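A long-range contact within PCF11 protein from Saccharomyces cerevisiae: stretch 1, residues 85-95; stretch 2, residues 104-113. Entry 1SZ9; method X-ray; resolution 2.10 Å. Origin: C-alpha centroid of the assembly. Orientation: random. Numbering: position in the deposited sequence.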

ATOM      1  N   ASN A  85      -6.813   5.499  -5.470  1.00 26.11           N
ATOM      2  CA  ASN A  85      -5.671   6.395  -5.622  1.00 25.68           C
ATOM      3  C   ASN A  85      -4.350   5.654  -5.844  1.00 24.67           C
ATOM      4  O   ASN A  85      -3.302   6.275  -5.914  1.00 22.82           O
ATOM      5  CB  ASN A  85      -5.554   7.333  -4.399  1.00 24.88           C
ATOM      6  CG  ASN A  85      -6.839   8.120  -4.143  1.00 28.46           C
ATOM      7  OD1 ASN A  85      -7.557   8.460  -5.072  1.00 27.91           O
ATOM      8  ND2 ASN A  85      -7.122   8.413  -2.878  1.00 29.04           N
ATOM      9  N   LEU A  86      -4.428   4.333  -5.995  1.00 25.59           N
ATOM     10  CA  LEU A  86      -3.248   3.481  -6.178  1.00 24.13           C
ATOM     11  C   LEU A  86      -2.264   3.976  -7.224  1.00 22.91           C
ATOM     12  O   LEU A  86      -1.092   4.126  -6.947  1.00 21.57           O
ATOM     13  CB  LEU A  86      -3.671   2.055  -6.539  1.00 23.26           C
ATOM     14  CG  LEU A  86      -2.524   1.038  -6.480  1.00 25.11           C
ATOM     15  CD1 LEU A  86      -2.106   0.844  -5.019  1.00 21.31           C
ATOM     16  CD2 LEU A  86      -2.973  -0.294  -7.105  1.00 22.10           C
ATOM     17  N   PHE A  87      -2.739   4.227  -8.436  1.00 25.35           N
ATOM     18  CA  PHE A  87      -1.853   4.703  -9.491  1.00 25.46           C
ATOM     19  C   PHE A  87      -1.176   6.041  -9.170  1.00 24.66           C
ATOM     20  O   PHE A  87       0.040   6.166  -9.317  1.00 23.75           O
ATOM     21  CB  PHE A  87      -2.611   4.819 -10.815  1.00 23.25           C
ATOM     22  CG  PHE A  87      -1.865   5.576 -11.860  1.00 26.56           C
ATOM     23  CD1 PHE A  87      -0.645   5.099 -12.348  1.00 24.23           C
ATOM     24  CD2 PHE A  87      -2.370   6.778 -12.363  1.00 28.77           C
ATOM     25  CE1 PHE A  87       0.064   5.803 -13.324  1.00 27.00           C
ATOM     26  CE2 PHE A  87      -1.666   7.496 -13.339  1.00 29.75           C
ATOM     27  CZ  PHE A  87      -0.445   7.003 -13.822  1.00 26.53           C
ATOM     28  N   ASN A  88      -1.951   7.049  -8.767  1.00 25.51           N
ATOM     29  CA  ASN A  88      -1.350   8.342  -8.440  1.00 25.22           C
ATOM     30  C   ASN A  88      -0.382   8.217  -7.274  1.00 23.13           C
ATOM     31  O   ASN A  88       0.684   8.806  -7.294  1.00 23.37           O
ATOM     32  CB  ASN A  88      -2.418   9.390  -8.097  1.00 26.66           C
ATOM     33  CG  ASN A  88      -3.217   9.813  -9.313  1.00 30.68           C
ATOM     34  OD1 ASN A  88      -2.829   9.524 -10.437  1.00 32.11           O
ATOM     35  ND2 ASN A  88      -4.328  10.509  -9.094  1.00 28.98           N
ATOM     36  N   LEU A  89      -0.766   7.455  -6.252  1.00 24.48           N
ATOM     37  CA  LEU A  89       0.099   7.263  -5.091  1.00 27.26           C
ATOM     38  C   LEU A  89       1.399   6.545  -5.463  1.00 23.63           C
ATOM     39  O   LEU A  89       2.479   6.927  -5.034  1.00 24.39           O
ATOM     40  CB  LEU A  89      -0.628   6.447  -4.007  1.00 29.75           C
ATOM     41  CG  LEU A  89      -1.463   7.256  -3.007  1.00 37.17           C
ATOM     42  CD1 LEU A  89      -2.217   6.313  -2.071  1.00 38.77           C
ATOM     43  CD2 LEU A  89      -0.544   8.182  -2.219  1.00 34.25           C
ATOM     44  N   TYR A  90       1.271   5.493  -6.256  1.00 22.50           N
ATOM     45  CA  TYR A  90       2.413   4.709  -6.673  1.00 21.74           C
ATOM     46  C   TYR A  90       3.388   5.527  -7.511  1.00 21.20           C
ATOM     47  O   TYR A  90       4.581   5.560  -7.228  1.00 21.15           O
ATOM     48  CB  TYR A  90       1.937   3.479  -7.453  1.00 20.17           C
ATOM     49  CG  TYR A  90       3.063   2.541  -7.861  1.00 19.93           C
ATOM     50  CD1 TYR A  90       3.887   2.832  -8.945  1.00 19.69           C
ATOM     51  CD2 TYR A  90       3.308   1.374  -7.148  1.00 20.32           C
ATOM     52  CE1 TYR A  90       4.933   1.972  -9.310  1.00 19.65           C
ATOM     53  CE2 TYR A  90       4.339   0.517  -7.501  1.00 19.26           C
ATOM     54  CZ  TYR A  90       5.147   0.821  -8.584  1.00 19.25           C
ATOM     55  OH  TYR A  90       6.156  -0.039  -8.941  1.00 19.26           O
ATOM     56  N   LYS A  91       2.870   6.161  -8.555  1.00 21.22           N
ATOM     57  CA  LYS A  91       3.668   6.981  -9.448  1.00 22.22           C
ATOM     58  C   LYS A  91       4.367   8.125  -8.702  1.00 23.74           C
ATOM     59  O   LYS A  91       5.553   8.361  -8.900  1.00 22.74           O
ATOM     60  CB  LYS A  91       2.771   7.564 -10.553  1.00 23.80           C
ATOM     61  CG  LYS A  91       3.453   8.619 -11.423  1.00 25.26           C
ATOM     62  CD  LYS A  91       2.614   8.981 -12.654  1.00 28.06           C
ATOM     63  CE  LYS A  91       3.316  10.058 -13.518  1.00 30.72           C
ATOM     64  NZ  LYS A  91       2.550  10.386 -14.776  1.00 33.49           N
ATOM     65  N   ARG A  92       3.635   8.830  -7.846  1.00 24.13           N
ATOM     66  CA  ARG A  92       4.236   9.942  -7.112  1.00 27.31           C
ATOM     67  C   ARG A  92       5.351   9.456  -6.203  1.00 24.10           C
ATOM     68  O   ARG A  92       6.402  10.091  -6.122  1.00 22.30           O
ATOM     69  CB  ARG A  92       3.176  10.697  -6.293  1.00 30.97           C
ATOM     70  CG  ARG A  92       2.313  11.608  -7.160  1.00 40.41           C
ATOM     71  CD  ARG A  92       1.022  12.033  -6.478  1.00 45.72           C
ATOM     72  NE  ARG A  92       0.096  12.629  -7.442  1.00 50.61           N
ATOM     73  CZ  ARG A  92      -1.190  12.878  -7.201  1.00 51.78           C
ATOM     74  NH1 ARG A  92      -1.724  12.585  -6.018  1.00 52.87           N
ATOM     75  NH2 ARG A  92      -1.948  13.407  -8.155  1.00 51.71           N
ATOM     76  N   THR A  93       5.132   8.323  -5.538  1.00 19.25           N
ATOM     77  CA  THR A  93       6.147   7.769  -4.650  1.00 19.79           C
ATOM     78  C   THR A  93       7.386   7.370  -5.441  1.00 20.04           C
ATOM     79  O   THR A  93       8.503   7.704  -5.069  1.00 18.55           O
ATOM     80  CB  THR A  93       5.602   6.528  -3.893  1.00 20.87           C
ATOM     81  OG1 THR A  93       4.501   6.942  -3.092  1.00 21.31           O
ATOM     82  CG2 THR A  93       6.674   5.891  -2.970  1.00 17.70           C
ATOM     83  N   TYR A  94       7.164   6.650  -6.535  1.00 21.95           N
ATOM     84  CA  TYR A  94       8.240   6.183  -7.398  1.00 21.87           C
ATOM     85  C   TYR A  94       9.121   7.351  -7.853  1.00 23.01           C
ATOM     86  O   TYR A  94      10.349   7.254  -7.879  1.00 22.52           O
ATOM     87  CB  TYR A  94       7.640   5.472  -8.627  1.00 20.30           C
ATOM     88  CG  TYR A  94       8.667   4.750  -9.474  1.00 19.58           C
ATOM     89  CD1 TYR A  94       9.495   5.451 -10.345  1.00 19.71           C
ATOM     90  CD2 TYR A  94       8.818   3.359  -9.393  1.00 19.59           C
ATOM     91  CE1 TYR A  94      10.453   4.794 -11.126  1.00 21.28           C
ATOM     92  CE2 TYR A  94       9.790   2.686 -10.167  1.00 19.27           C
ATOM     93  CZ  TYR A  94      10.593   3.411 -11.027  1.00 19.50           C
ATOM     94  OH  TYR A  94      11.533   2.782 -11.798  1.00 19.51           O
ATOM     95  N   LEU A  95       8.481   8.460  -8.204  1.00 22.49           N
ATOM     96  CA  LEU A  95       9.202   9.644  -8.666  1.00 23.08           C
ATOM     97  C   LEU A  95       9.979  10.352  -7.559  1.00 23.28           C
ATOM     98  O   LEU A  95      10.854  11.186  -7.839  1.00 23.20           O
ATOM     99  CB  LEU A  95       8.211  10.625  -9.316  1.00 20.40           C
ATOM    100  CG  LEU A  95       7.568  10.085 -10.606  1.00 20.69           C
ATOM    101  CD1 LEU A  95       6.475  11.014 -11.073  1.00 22.89           C
ATOM    102  CD2 LEU A  95       8.652   9.916 -11.694  1.00 18.42           C
ATOM    103  N   LYS A 104      12.305  -2.216  -5.410  1.00 21.66           N
ATOM    104  CA  LYS A 104      11.409  -2.820  -4.420  1.00 20.46           C
ATOM    105  C   LYS A 104       9.950  -2.499  -4.762  1.00 22.23           C
ATOM    106  O   LYS A 104       9.077  -3.369  -4.645  1.00 20.58           O
ATOM    107  CB  LYS A 104      11.788  -2.352  -3.009  1.00 23.46           C
ATOM    108  CG  LYS A 104      12.941  -3.192  -2.441  1.00 25.89           C
ATOM    109  CD  LYS A 104      13.793  -2.439  -1.463  1.00 31.89           C
ATOM    110  CE  LYS A 104      14.766  -3.402  -0.735  1.00 33.01           C
ATOM    111  NZ  LYS A 104      15.086  -4.651  -1.497  1.00 28.92           N
ATOM    112  N   LEU A 105       9.683  -1.267  -5.209  1.00 18.61           N
ATOM    113  CA  LEU A 105       8.315  -0.905  -5.623  1.00 19.04           C
ATOM    114  C   LEU A 105       7.939  -1.729  -6.857  1.00 19.34           C
ATOM    115  O   LEU A 105       6.785  -2.094  -7.045  1.00 18.80           O
ATOM    116  CB  LEU A 105       8.221   0.570  -6.005  1.00 16.94           C
ATOM    117  CG  LEU A 105       8.360   1.579  -4.859  1.00 17.65           C
ATOM    118  CD1 LEU A 105       8.430   2.970  -5.443  1.00 17.01           C
ATOM    119  CD2 LEU A 105       7.183   1.428  -3.884  1.00 18.57           C
ATOM    120  N   ILE A 106       8.926  -2.021  -7.698  1.00 18.31           N
ATOM    121  CA  ILE A 106       8.653  -2.782  -8.916  1.00 19.57           C
ATOM    122  C   ILE A 106       8.304  -4.234  -8.597  1.00 19.25           C
ATOM    123  O   ILE A 106       7.361  -4.793  -9.158  1.00 17.29           O
ATOM    124  CB  ILE A 106       9.875  -2.711  -9.882  1.00 20.87           C
ATOM    125  CG1 ILE A 106      10.001  -1.273 -10.421  1.00 18.70           C
ATOM    126  CG2 ILE A 106       9.740  -3.763 -11.040  1.00 18.80           C
ATOM    127  CD1 ILE A 106      11.386  -0.959 -11.015  1.00 17.59           C
ATOM    128  N   ASN A 107       9.077  -4.848  -7.706  1.00 20.69           N
ATOM    129  CA  ASN A 107       8.812  -6.231  -7.331  1.00 20.69           C
ATOM    130  C   ASN A 107       7.440  -6.325  -6.673  1.00 22.28           C
ATOM    131  O   ASN A 107       6.680  -7.257  -6.929  1.00 21.74           O
ATOM    132  CB  ASN A 107       9.919  -6.749  -6.404  1.00 18.66           C
ATOM    133  CG  ASN A 107      11.219  -7.000  -7.164  1.00 23.38           C
ATOM    134  OD1 ASN A 107      11.208  -7.059  -8.391  1.00 23.14           O
ATOM    135  ND2 ASN A 107      12.328  -7.148  -6.450  1.00 23.69           N
ATOM    136  N   MET A 108       7.116  -5.330  -5.849  1.00 20.52           N
ATOM    137  CA  MET A 108       5.823  -5.306  -5.175  1.00 21.85           C
ATOM    138  C   MET A 108       4.697  -5.266  -6.208  1.00 20.09           C
ATOM    139  O   MET A 108       3.691  -5.977  -6.075  1.00 21.23           O
ATOM    140  CB  MET A 108       5.736  -4.093  -4.237  1.00 19.67           C
ATOM    141  CG  MET A 108       4.371  -3.897  -3.570  1.00 22.51           C
ATOM    142  SD  MET A 108       4.397  -2.393  -2.549  1.00 22.43           S
ATOM    143  CE  MET A 108       4.463  -1.102  -3.898  1.00 22.58           C
ATOM    144  N   PHE A 109       4.864  -4.431  -7.228  1.00 19.40           N
ATOM    145  CA  PHE A 109       3.879  -4.317  -8.311  1.00 19.39           C
ATOM    146  C   PHE A 109       3.729  -5.662  -9.050  1.00 20.67           C
ATOM    147  O   PHE A 109       2.619  -6.087  -9.378  1.00 18.65           O
ATOM    148  CB  PHE A 109       4.325  -3.239  -9.294  1.00 21.11           C
ATOM    149  CG  PHE A 109       3.587  -3.266 -10.601  1.00 24.02           C
ATOM    150  CD1 PHE A 109       2.259  -2.824 -10.680  1.00 24.63           C
ATOM    151  CD2 PHE A 109       4.192  -3.789 -11.735  1.00 23.02           C
ATOM    152  CE1 PHE A 109       1.545  -2.913 -11.872  1.00 25.18           C
ATOM    153  CE2 PHE A 109       3.479  -3.884 -12.942  1.00 27.10           C
ATOM    154  CZ  PHE A 109       2.154  -3.449 -13.006  1.00 25.24           C
ATOM    155  N   LYS A 110       4.855  -6.319  -9.326  1.00 19.93           N
ATOM    156  CA  LYS A 110       4.817  -7.611  -9.993  1.00 25.94           C
ATOM    157  C   LYS A 110       3.939  -8.603  -9.233  1.00 25.78           C
ATOM    158  O   LYS A 110       3.155  -9.321  -9.836  1.00 23.29           O
ATOM    159  CB  LYS A 110       6.220  -8.210 -10.119  1.00 29.06           C
ATOM    160  CG  LYS A 110       7.037  -7.719 -11.309  1.00 31.43           C
ATOM    161  CD  LYS A 110       8.314  -8.544 -11.372  1.00 35.69           C
ATOM    162  CE  LYS A 110       9.169  -8.202 -12.565  1.00 37.48           C
ATOM    163  NZ  LYS A 110      10.305  -9.162 -12.616  1.00 44.49           N
ATOM    164  N   LEU A 111       4.069  -8.644  -7.909  1.00 26.50           N
ATOM    165  CA  LEU A 111       3.254  -9.580  -7.135  1.00 25.59           C
ATOM    166  C   LEU A 111       1.786  -9.161  -7.104  1.00 25.92           C
ATOM    167  O   LEU A 111       0.922 -10.004  -6.870  1.00 27.58           O
ATOM    168  CB  LEU A 111       3.799  -9.729  -5.709  1.00 25.63           C
ATOM    169  CG  LEU A 111       5.228 -10.265  -5.618  1.00 28.65           C
ATOM    170  CD1 LEU A 111       5.606 -10.419  -4.152  1.00 26.93           C
ATOM    171  CD2 LEU A 111       5.346 -11.614  -6.339  1.00 27.98           C
ATOM    172  N   TRP A 112       1.487  -7.879  -7.346  1.00 23.34           N
ATOM    173  CA  TRP A 112       0.079  -7.457  -7.358  1.00 24.12           C
ATOM    174  C   TRP A 112      -0.638  -8.070  -8.565  1.00 24.34           C
ATOM    175  O   TRP A 112      -1.850  -8.197  -8.557  1.00 26.09           O
ATOM    176  CB  TRP A 112      -0.092  -5.927  -7.436  1.00 20.77           C
ATOM    177  CG  TRP A 112       0.300  -5.147  -6.196  1.00 23.69           C
ATOM    178  CD1 TRP A 112       0.447  -5.630  -4.927  1.00 21.35           C
ATOM    179  CD2 TRP A 112       0.549  -3.740  -6.123  1.00 19.87           C
ATOM    180  NE1 TRP A 112       0.773  -4.600  -4.059  1.00 20.57           N
ATOM    181  CE2 TRP A 112       0.842  -3.432  -4.772  1.00 21.32           C
ATOM    182  CE3 TRP A 112       0.556  -2.706  -7.071  1.00 19.75           C
ATOM    183  CZ2 TRP A 112       1.140  -2.124  -4.343  1.00 18.85           C
ATOM    184  CZ3 TRP A 112       0.849  -1.406  -6.645  1.00 21.34           C
ATOM    185  CH2 TRP A 112       1.138  -1.131  -5.291  1.00 19.30           C
ATOM    186  N   LEU A 113       0.113  -8.432  -9.603  1.00 24.28           N
ATOM    187  CA  LEU A 113      -0.461  -9.040 -10.818  1.00 26.75           C
ATOM    188  C   LEU A 113      -0.907 -10.489 -10.578  1.00 25.40           C
ATOM    189  O   LEU A 113      -1.755 -11.006 -11.283  1.00 28.82           O
ATOM    190  CB  LEU A 113       0.562  -8.996 -11.963  1.00 27.22           C
ATOM    191  CG  LEU A 113       0.559  -7.845 -12.981  1.00 31.77           C
ATOM    192  CD1 LEU A 113      -0.273  -6.664 -12.522  1.00 29.51           C
ATOM    193  CD2 LEU A 113       1.992  -7.452 -13.262  1.00 27.90           C
TER

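The contact joins two helices of one chain that run nearly antiparallel, their N-to-C directions 157° apart and their axes no closer than 11.4 Å. Such a spacing leaves room for large side chains between the backbones, and Tyr90 reaches across it. With chi1 in the t well, its side chain enters the second helix as a knob among Leu105, Met108, Phe109 and Trp112, and it has the largest area covered of any residue here. Around the ring, CE2 of Tyr90 lies 4.0 Å from CE of Met108 and 4.2 Å from CB of Phe109, while CD2 of Tyr90 comes within 3.7 Å of CZ3 of Trp112. The Tyr90 ring and the six-membered ring of Trp112 meet obliquely, with planes at 65° and centroids 5.8 Å apart. Phe109 offers mainly its CB, for the end of its side chain leads away from the first helix.

From this centre the apolar packing continues in both directions along the helices. Toward the start of the first, CD1 of Leu86 rests 3.8 Å from CH2 of Trp112, one helical turn from Tyr90. Toward its other end, where CA of Tyr94 and CA of Leu105 are 7.3 Å apart, the CD1 methyl of Leu105 packs 3.8 Å from CA of Tyr94 and 4.2 Å from CG2 of Thr93. Tyr94 starts out sideways, but its ring reaches Ile106, whose CG1 lies near the ring plane, 4.0 Å from CE2 of Tyr94.

Polar contact is confined to the tip of Tyr90, where OH donates a weak hydrogen bond to O of Leu105 at 2.9 Å. That carbonyl also accepts the helical bond from N of Phe109 at 3.0 Å, so the hydroxyl shares an acceptor already in use. Thr93 turns its hydroxyl back to its own helix, OG1 donating to O of Leu89 at 2.8 Å.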